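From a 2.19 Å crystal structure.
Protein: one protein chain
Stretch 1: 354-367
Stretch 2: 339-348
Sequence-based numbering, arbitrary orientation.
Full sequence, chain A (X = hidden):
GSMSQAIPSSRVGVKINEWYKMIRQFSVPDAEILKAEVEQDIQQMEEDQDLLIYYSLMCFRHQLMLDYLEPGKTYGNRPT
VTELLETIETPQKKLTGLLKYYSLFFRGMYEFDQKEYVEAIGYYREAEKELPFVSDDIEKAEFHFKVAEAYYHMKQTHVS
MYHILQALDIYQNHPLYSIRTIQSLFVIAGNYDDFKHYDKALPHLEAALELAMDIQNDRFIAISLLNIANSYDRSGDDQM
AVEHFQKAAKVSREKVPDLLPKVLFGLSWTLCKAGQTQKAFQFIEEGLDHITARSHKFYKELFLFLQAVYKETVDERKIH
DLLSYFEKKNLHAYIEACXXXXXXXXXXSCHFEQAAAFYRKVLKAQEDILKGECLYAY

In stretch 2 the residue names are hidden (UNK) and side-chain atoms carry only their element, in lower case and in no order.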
# COMPACT_ATOMS: atom_id res chain seq x y z
N GLN A 354 -26.18 28.12 14.01
CA GLN A 354 -24.75 28.34 13.93
C GLN A 354 -24.01 27.00 13.89
O GLN A 354 -23.09 26.81 13.10
CB GLN A 354 -24.26 29.18 15.11
CG GLN A 354 -24.73 30.63 15.10
CD GLN A 354 -26.03 30.85 15.87
OE1 GLN A 354 -26.91 29.98 15.89
NE2 GLN A 354 -26.15 32.01 16.50
N ALA A 355 -24.45 26.07 14.73
CA ALA A 355 -23.85 24.75 14.79
C ALA A 355 -23.91 24.06 13.43
O ALA A 355 -22.88 23.64 12.90
CB ALA A 355 -24.54 23.90 15.84
N ALA A 356 -25.11 23.96 12.87
CA ALA A 356 -25.29 23.33 11.56
C ALA A 356 -24.37 23.94 10.51
O ALA A 356 -23.78 23.23 9.70
CB ALA A 356 -26.75 23.43 11.13
N ALA A 357 -24.25 25.27 10.53
CA ALA A 357 -23.36 25.96 9.60
C ALA A 357 -21.93 25.43 9.68
O ALA A 357 -21.27 25.21 8.66
CB ALA A 357 -23.40 27.46 9.83
N PHE A 358 -21.44 25.24 10.90
CA PHE A 358 -20.08 24.76 11.09
C PHE A 358 -19.94 23.28 10.75
O PHE A 358 -18.92 22.86 10.22
CB PHE A 358 -19.57 25.06 12.50
CG PHE A 358 -19.20 26.50 12.70
CD1 PHE A 358 -20.06 27.36 13.34
CD2 PHE A 358 -18.00 26.99 12.21
CE1 PHE A 358 -19.73 28.69 13.51
CE2 PHE A 358 -17.66 28.31 12.38
CZ PHE A 358 -18.52 29.17 13.03
N TYR A 359 -20.98 22.50 11.02
CA TYR A 359 -20.99 21.10 10.63
C TYR A 359 -20.85 20.96 9.11
O TYR A 359 -20.17 20.05 8.63
CB TYR A 359 -22.27 20.40 11.11
CG TYR A 359 -22.26 20.00 12.57
CD1 TYR A 359 -21.15 19.41 13.14
CD2 TYR A 359 -23.38 20.20 13.37
CE1 TYR A 359 -21.13 19.04 14.46
CE2 TYR A 359 -23.38 19.83 14.71
CZ TYR A 359 -22.25 19.25 15.25
OH TYR A 359 -22.23 18.87 16.57
N ARG A 360 -21.48 21.85 8.36
CA ARG A 360 -21.36 21.84 6.91
C ARG A 360 -19.94 22.19 6.47
O ARG A 360 -19.44 21.64 5.48
CB ARG A 360 -22.37 22.80 6.26
CG ARG A 360 -23.83 22.36 6.38
CD ARG A 360 -24.76 23.14 5.42
NE ARG A 360 -24.68 24.59 5.60
CZ ARG A 360 -25.37 25.27 6.52
NH1 ARG A 360 -26.19 24.63 7.34
NH2 ARG A 360 -25.24 26.58 6.61
N LYS A 361 -19.30 23.10 7.19
CA LYS A 361 -17.91 23.45 6.92
C LYS A 361 -17.01 22.26 7.20
O LYS A 361 -16.00 22.05 6.52
CB LYS A 361 -17.48 24.65 7.77
CG LYS A 361 -18.29 25.92 7.56
CD LYS A 361 -17.70 27.08 8.34
CE LYS A 361 -18.67 28.24 8.45
NZ LYS A 361 -19.08 28.77 7.12
N VAL A 362 -17.37 21.48 8.22
CA VAL A 362 -16.62 20.29 8.58
C VAL A 362 -16.66 19.28 7.45
O VAL A 362 -15.62 18.83 6.98
CB VAL A 362 -17.18 19.62 9.84
CG1 VAL A 362 -16.48 18.28 10.07
CG2 VAL A 362 -17.03 20.53 11.05
N LEU A 363 -17.87 18.92 7.02
CA LEU A 363 -18.04 17.94 5.96
C LEU A 363 -17.38 18.40 4.66
O LEU A 363 -16.78 17.60 3.94
CB LEU A 363 -19.53 17.62 5.74
CG LEU A 363 -20.26 17.05 6.96
CD1 LEU A 363 -21.71 16.72 6.62
CD2 LEU A 363 -19.55 15.83 7.52
N LYS A 364 -17.48 19.70 4.38
CA LYS A 364 -16.83 20.28 3.21
C LYS A 364 -15.32 20.12 3.29
O LYS A 364 -14.68 19.64 2.34
CB LYS A 364 -17.20 21.76 3.06
CG LYS A 364 -16.59 22.44 1.85
CD LYS A 364 -17.10 21.82 0.56
CE LYS A 364 -16.39 22.41 -0.65
NZ LYS A 364 -16.51 23.90 -0.70
N ALA A 365 -14.73 20.51 4.41
CA ALA A 365 -13.29 20.41 4.59
C ALA A 365 -12.81 18.97 4.39
O ALA A 365 -11.76 18.74 3.79
CB ALA A 365 -12.89 20.92 5.96
N GLN A 366 -13.57 18.01 4.89
CA GLN A 366 -13.23 16.60 4.72
C GLN A 366 -13.12 16.21 3.25
O GLN A 366 -12.18 15.52 2.85
CB GLN A 366 -14.27 15.71 5.41
CG GLN A 366 -14.26 15.79 6.93
CD GLN A 366 -15.32 14.91 7.57
OE1 GLN A 366 -16.29 14.50 6.92
NE2 GLN A 366 -15.15 14.62 8.86
N GLU A 367 -14.08 16.65 2.45
CA GLU A 367 -14.06 16.35 1.03
C GLU A 367 -12.94 17.08 0.30
O GLU A 367 -12.36 16.55 -0.64
CB GLU A 367 -15.42 16.63 0.37
CG GLU A 367 -16.50 15.63 0.77
CD GLU A 367 -17.63 15.54 -0.24
OE1 GLU A 367 -18.69 14.97 0.12
OE2 GLU A 367 -17.47 16.02 -1.38
N UNK A 339 -13.68 24.04 12.91
CA UNK A 339 -15.12 23.99 12.68
C UNK A 339 -15.79 22.98 13.60
O UNK A 339 -16.93 23.16 14.02
c UNK A 339 -15.41 23.66 11.23
N UNK A 340 -15.07 21.91 13.92
CA UNK A 340 -15.58 20.92 14.85
C UNK A 340 -15.80 21.57 16.20
O UNK A 340 -16.84 21.41 16.83
c UNK A 340 -14.68 18.73 13.84
n UNK A 340 -15.13 15.21 14.10
c UNK A 340 -13.66 17.61 14.06
c UNK A 340 -14.61 19.74 14.98
n UNK A 340 -14.30 14.59 12.06
c UNK A 340 -14.37 15.46 13.05
n UNK A 340 -13.66 16.59 13.00
N UNK A 341 -14.80 22.32 16.65
CA UNK A 341 -14.87 23.00 17.93
C UNK A 341 -16.03 23.99 17.96
O UNK A 341 -16.86 23.96 18.86
c UNK A 341 -13.56 23.71 18.25
o UNK A 341 -12.48 22.79 18.14
N UNK A 342 -16.08 24.87 16.95
CA UNK A 342 -17.13 25.88 16.88
C UNK A 342 -18.52 25.27 16.96
O UNK A 342 -19.40 25.80 17.63
c UNK A 342 -16.97 26.72 15.61
N UNK A 343 -18.72 24.15 16.27
CA UNK A 343 -20.01 23.47 16.28
C UNK A 343 -20.39 23.02 17.68
O UNK A 343 -21.56 23.12 18.08
c UNK A 343 -20.00 22.29 15.33
N UNK A 344 -19.42 22.53 18.44
CA UNK A 344 -19.66 22.05 19.79
C UNK A 344 -19.96 23.21 20.74
O UNK A 344 -20.85 23.12 21.59
c UNK A 344 -18.48 21.24 20.30
N UNK A 345 -19.22 24.30 20.58
CA UNK A 345 -19.44 25.49 21.40
C UNK A 345 -20.85 26.04 21.20
O UNK A 345 -21.55 26.34 22.17
c UNK A 345 -17.01 26.12 21.50
c UNK A 345 -18.40 26.59 21.11
c UNK A 345 -18.76 27.88 21.84
N UNK A 346 -21.28 26.17 19.95
CA UNK A 346 -22.61 26.70 19.68
C UNK A 346 -23.72 25.76 20.15
O UNK A 346 -24.74 26.21 20.68
c UNK A 346 -22.60 29.58 18.25
c UNK A 346 -20.32 29.52 16.69
c UNK A 346 -22.10 28.36 17.83
c UNK A 346 -20.96 28.35 17.04
c UNK A 346 -22.79 27.08 18.21
c UNK A 346 -21.97 30.76 17.90
c UNK A 346 -20.83 30.73 17.12
N UNK A 347 -23.53 24.46 19.95
CA UNK A 347 -24.49 23.48 20.46
C UNK A 347 -24.70 23.64 21.97
O UNK A 347 -25.81 23.49 22.46
o UNK A 347 -23.45 19.49 19.53
o UNK A 347 -24.54 19.45 17.63
c UNK A 347 -24.12 20.05 18.64
c UNK A 347 -24.04 22.05 20.16
c UNK A 347 -24.42 21.53 18.79
N UNK A 348 -23.62 23.93 22.68
CA UNK A 348 -23.67 24.01 24.14
C UNK A 348 -24.62 25.11 24.61
O UNK A 348 -25.16 25.04 25.71
c UNK A 348 -22.27 24.23 24.73
o UNK A 348 -21.86 25.58 24.61

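Position 339 has one side-chain carbon, its CB. The CB of position 339 points toward stretch 1 and lies 3.5 Å from Val-362 CG2. A single carbon means alanine, Ala-339.

Position 340 carries three carbons in a row, a nitrogen, and then a carbon bearing two more nitrogens. Its CA-to-CB bond points away, but the end of the chain comes nearer to stretch 1, and a terminal nitrogen comes close to Gln-366 NE2. The end group is a guanidinium, so the residue is Arg-340. Arg-340 NH2 is 3.3 Å from Gln-366 NE2. Both are donors, so no hydrogen bond forms. Each is hydrogen-bonded elsewhere in the structure.

Position 341 has one carbon and then one oxygen. It points away and touches nothing on stretch 1. It is Ser-341.

Position 342 has a single carbon, directed toward stretch 1. The CB of position 342 sits over one face of the Phe-358 ring, 3.6 Å from Phe-358 CD2, in a CH-pi contact. It is Ala-342.

Position 343 again has one carbon. The CB of position 343 lies over one face of the Tyr-359 ring, 3.5 Å from Tyr-359 CE1, and 4.0 Å from Phe-358 CB. It is Ala-343.

Position 344 also has one carbon, but it points away and is exposed. It is Ala-344.

Position 345 has one carbon carrying two more. It is out of reach of stretch 1. The branch at the first carbon identifies Val-345.

Position 346 has one carbon followed by a ring of six carbons, with no oxygen. Gln-354 CB lies over one face of this ring, and its rim meets the rim of the Phe-358 ring, with the planes at 12°. It is Phe-346. Gln-354 CB is 3.6 Å from Phe-346 CG. Phe-346 CE2 is 3.3 Å from Phe-358 CE1.

Position 347 has three carbons, the third carrying two oxygens. One oxygen of this carboxylate accepts a hydrogen bond from Tyr-359 OH. The residue is Glu-347, and Tyr-359 OH to Glu-347 OE1 is 2.6 Å.

Position 348 has one carbon and one oxygen, far from stretch 1. It is Ser-348, and its OG donates to the carbonyl of Val-345.

The contact joins two helices of one chain, running nearly antiparallel at 164°, with axes 8.0 Å apart at closest approach. The alanine methyls leave room for close packing: the CA atoms of Ala-355 and Ala-343 are 4.3 Å apart. Phe-358 is the knob, seated among Ala-339, Ala-342, Ala-343 and Phe-346. Most of the contact is apolar. The hydrogen bond from Tyr-359 to Glu-347 adds a polar link.

Stretch 2 (339-348) ARSAAAVFES
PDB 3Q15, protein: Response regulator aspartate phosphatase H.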